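Local coordinates for protein alpha-1,4-endofucoidanase (Mariniflexile fucanivorans, PDB 6DLH) that hydrolyses alpha-1,4-linked fucoidan internally as a retaining glycoside hydrolase of family 107, and carries several bound calcium ions, at residues Asp330-Thr333 with Trp334-Asn337; Asp247-Ile250 with Tyr251-Phe254. All blocks are in the same frame, centred on the assembly; numbering follows the deposited sequence.

In the fold
From the N terminus, interaction 2 comes first. Residues 247-254 lead into and form the start of helix 249-259, which comes after strand 222-226 and helix 228-233 and before strand 266-269, the outermost strand on one side of the parallel sheet. Interaction 1 follows later: residues 330-337 wrap a calcium ion in the loop between helix 307-321 and strand 341-342, the outermost strand on the other side. The two contacts are in series, neither nested nor crossed, and each closes only a local turn. The centres of interactions 1 and 2 lie about 19 Å apart, their nearest atoms about 6 Å. Leu286 is common to both: the Trp334 side chain touches it, and its backbone N-H donates to Gln248 OE1.

Interaction 1: residues Asp330-Thr333 with Trp334-Asn337; sequences DTRT and WNDN. With CA (calcium ion), chain E.
Asn335 and Asp330 approach from opposite directions beside a calcium ion, and both bind it. From CB, 3.6 Å above the Trp334 ring plane and offset toward its rim, the Asn335 side chain turns in between its own backbone N and carbonyl carbon (chi1 65°) and ends in an amide whose two arms do different work. OD1 meets the calcium ion at 2.3 Å. ND2 gives one nearly straight bond to Asp330 OD2 (3.0 Å, 172° at the hydrogen), taking the syn lone pair of that oxygen. Amide and carboxylate are almost coplanar, 13° apart. ND2 also donates to a water that accepts from Arg332 NH1. The Asp330 carboxylate is split likewise, its OD1 2.4 Å from the calcium ion.

Arg332 O, Asp336 OD1 and a water held by Asp330 O are further ligands, and Phe327 O completes the site. Arg332 runs extended alongside Trp334: its CB lies 3.5 Å from Trp334 NE1 and its NH1 3.5 Å from Trp334 CZ2. The polar ends have outside partners, Arg332 NH2 on Ala241 O and Trp334 NE1 on Glu243 OE1. A type I turn from Thr333 to Asp336 folds the chain back to the metal. Two carboxylates thus share one cation, which probably offsets their mutual repulsion, while the amide bond to Asp330 OD2 restrains how both flat ligands can rotate.

Interaction 2: residues Asp247-Ile250 with Tyr251-Phe254; sequences DQRI and YQAF
Ile250 meets Phe254 one helical turn on, at the start of helix 249-259, for which Gln248 is the N-cap residue. This helix lies on the connection from strand 222-226 to its parallel neighbour 266-269, and Phe254 packs back on Phe225 of the sheet, edge-to-face. The tight part of the contact lies on the buried face. Ile250 CG2 packs 3.8 Å from Phe254 CE1, the two side chains lying side by side and pointing the same way; with chi1, measured to CG1, at -48°, the other branch, CG2, stands anti to the Ile250 backbone N. Ile250 also reaches Phe202 on helix 198-216. Gln248 CB comes within 3.9 Å of Tyr251 CD2, and the polar ends of both residues are held from outside, Gln248 OE1 by Leu286 N and Tyr251 OH by Asn271 OD1.

Gln252 N, Ala253 N and Phe254 N donate to Gln248 O, Arg249 O and Ile250 O, which establishes the i to i+4 helix ladder.

Partly exposed Arg249 and Gln252 form the looser, water-bearing side. The Arg249 chain bends at chi2 (-66°), bringing its guanidinium beside the extended Gln252, while NH1 is taken by Asn246 OD1. A water accepts from both Arg249 NH2 and Gln252 NE2. Alongside that water bridge, Arg249 NH2 donates directly to Gln252 OE1 at 2.7 Å, the oxygen using a lone pair in its carbonyl plane.

Interaction 1: residues Asp330-Thr333 with Trp334-Asn337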
# COMPACT_ATOMS: atom_id res chain seq x y z
N ASP A 330 37.20 -0.17 8.03
CA ASP A 330 37.44 -0.91 9.26
C ASP A 330 38.41 -2.07 9.00
O ASP A 330 39.09 -2.09 7.98
CB ASP A 330 36.12 -1.35 9.90
CG ASP A 330 35.32 -2.33 9.06
OD1 ASP A 330 35.81 -2.73 7.98
OD2 ASP A 330 34.20 -2.69 9.49
N THR A 331 38.42 -3.04 9.92
CA THR A 331 39.39 -4.12 9.91
C THR A 331 38.76 -5.43 9.43
O THR A 331 39.45 -6.44 9.33
CB THR A 331 40.09 -4.27 11.27
OG1 THR A 331 39.10 -4.45 12.29
CG2 THR A 331 40.96 -3.09 11.63
N ARG A 332 37.45 -5.41 9.13
CA ARG A 332 36.75 -6.59 8.65
C ARG A 332 36.68 -6.56 7.12
O ARG A 332 36.32 -5.55 6.54
CB ARG A 332 35.35 -6.65 9.26
CG ARG A 332 35.32 -6.59 10.78
CD ARG A 332 33.91 -6.31 11.27
NE ARG A 332 33.69 -6.60 12.68
CZ ARG A 332 32.50 -6.58 13.28
NH1 ARG A 332 31.40 -6.28 12.59
NH2 ARG A 332 32.40 -6.85 14.57
N THR A 333 37.03 -7.68 6.46
CA THR A 333 37.06 -7.73 5.01
C THR A 333 35.69 -8.09 4.44
O THR A 333 35.36 -7.75 3.31
CB THR A 333 38.06 -8.77 4.48
OG1 THR A 333 37.69 -10.04 5.02
CG2 THR A 333 39.50 -8.44 4.79
N TRP A 334 34.90 -8.81 5.24
CA TRP A 334 33.71 -9.48 4.72
C TRP A 334 32.60 -8.48 4.40
O TRP A 334 31.63 -8.85 3.72
CB TRP A 334 33.25 -10.56 5.70
CG TRP A 334 33.10 -10.08 7.11
CD1 TRP A 334 34.03 -10.17 8.11
CD2 TRP A 334 31.95 -9.44 7.69
NE1 TRP A 334 33.53 -9.64 9.27
CE2 TRP A 334 32.26 -9.18 9.04
CE3 TRP A 334 30.69 -9.06 7.21
CZ2 TRP A 334 31.35 -8.55 9.91
CZ3 TRP A 334 29.80 -8.45 8.06
CH2 TRP A 334 30.13 -8.20 9.39
N ASN A 335 32.73 -7.23 4.87
CA ASN A 335 31.67 -6.24 4.76
C ASN A 335 32.02 -5.20 3.69
O ASN A 335 31.42 -4.13 3.66
CB ASN A 335 31.34 -5.60 6.11
CG ASN A 335 32.45 -4.77 6.72
OD1 ASN A 335 33.44 -4.43 6.06
ND2 ASN A 335 32.31 -4.44 7.99
N ASP A 336 32.96 -5.54 2.81
CA ASP A 336 33.58 -4.55 1.94
C ASP A 336 32.72 -4.24 0.72
O ASP A 336 33.04 -3.32 -0.03
CB ASP A 336 35.00 -4.97 1.53
CG ASP A 336 36.08 -4.58 2.53
OD1 ASP A 336 35.73 -4.15 3.66
OD2 ASP A 336 37.26 -4.70 2.16
N ASN A 337 31.65 -5.01 0.51
CA ASN A 337 30.79 -4.77 -0.64
C ASN A 337 29.43 -4.23 -0.20
O ASN A 337 28.59 -3.94 -1.05
CB ASN A 337 30.62 -6.00 -1.54
CG ASN A 337 31.92 -6.45 -2.17
OD1 ASN A 337 32.30 -7.61 -2.04
ND2 ASN A 337 32.61 -5.53 -2.83
CA CA E . 35.52 -3.57 5.78
O HOH W 1 37.67 -2.47 5.45
O HOH W 2 30.58 -4.85 10.02

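Interaction 2: residues Asp247-Ile250 with Tyr251-Phe254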
# COMPACT_ATOMS: atom_id res chain seq x y z
N ASP A 247 25.71 -14.75 17.51
CA ASP A 247 25.21 -13.55 18.16
C ASP A 247 24.07 -12.93 17.36
O ASP A 247 23.30 -12.13 17.90
CB ASP A 247 26.34 -12.55 18.44
CG ASP A 247 27.38 -13.07 19.41
OD1 ASP A 247 27.01 -13.86 20.30
OD2 ASP A 247 28.55 -12.68 19.27
N GLN A 248 23.95 -13.32 16.08
CA GLN A 248 23.02 -12.68 15.15
C GLN A 248 22.11 -13.72 14.51
O GLN A 248 22.10 -13.87 13.29
CB GLN A 248 23.80 -11.93 14.07
CG GLN A 248 24.87 -11.00 14.60
CD GLN A 248 25.62 -10.30 13.50
OE1 GLN A 248 25.45 -10.59 12.31
NE2 GLN A 248 26.47 -9.35 13.88
N ARG A 249 21.34 -14.44 15.34
CA ARG A 249 20.56 -15.57 14.84
C ARG A 249 19.24 -15.07 14.26
O ARG A 249 18.81 -15.56 13.21
CB ARG A 249 20.34 -16.63 15.92
CG ARG A 249 21.55 -17.52 16.19
CD ARG A 249 21.93 -18.40 15.01
NE ARG A 249 23.08 -19.26 15.29
CZ ARG A 249 23.74 -19.96 14.38
NH1 ARG A 249 24.78 -20.70 14.73
NH2 ARG A 249 23.36 -19.92 13.11
N ILE A 250 18.62 -14.10 14.95
CA ILE A 250 17.41 -13.46 14.47
C ILE A 250 17.71 -12.73 13.16
O ILE A 250 16.93 -12.84 12.21
CB ILE A 250 16.82 -12.52 15.54
CG1 ILE A 250 16.73 -13.21 16.91
CG2 ILE A 250 15.47 -11.99 15.08
CD1 ILE A 250 16.17 -12.36 18.02
N TYR A 251 18.84 -12.03 13.10
CA TYR A 251 19.27 -11.35 11.88
C TYR A 251 19.32 -12.36 10.74
O TYR A 251 18.90 -12.06 9.62
CB TYR A 251 20.58 -10.59 12.09
CG TYR A 251 20.44 -9.39 12.99
CD1 TYR A 251 19.99 -8.16 12.51
CD2 TYR A 251 20.73 -9.48 14.34
CE1 TYR A 251 19.85 -7.06 13.34
CE2 TYR A 251 20.59 -8.39 15.19
CZ TYR A 251 20.15 -7.18 14.69
OH TYR A 251 20.01 -6.11 15.53
N GLN A 252 19.81 -13.57 11.05
CA GLN A 252 19.96 -14.66 10.10
C GLN A 252 18.58 -15.17 9.67
O GLN A 252 18.34 -15.38 8.48
CB GLN A 252 20.76 -15.80 10.71
CG GLN A 252 21.16 -16.86 9.70
CD GLN A 252 22.04 -17.94 10.29
OE1 GLN A 252 21.94 -18.27 11.47
NE2 GLN A 252 22.92 -18.49 9.46
N ALA A 253 17.69 -15.35 10.65
CA ALA A 253 16.38 -15.91 10.39
C ALA A 253 15.66 -15.06 9.33
O ALA A 253 15.11 -15.60 8.37
CB ALA A 253 15.59 -16.01 11.67
N PHE A 254 15.73 -13.74 9.52
CA PHE A 254 15.05 -12.78 8.67
C PHE A 254 15.67 -12.77 7.28
O PHE A 254 14.95 -12.87 6.28
CB PHE A 254 15.01 -11.41 9.35
CG PHE A 254 13.91 -11.24 10.36
CD1 PHE A 254 13.78 -12.11 11.44
CD2 PHE A 254 13.02 -10.18 10.26
CE1 PHE A 254 12.77 -11.93 12.38
CE2 PHE A 254 12.00 -10.02 11.19
CZ PHE A 254 11.88 -10.89 12.25
O HOH W 3 24.89 -20.50 10.46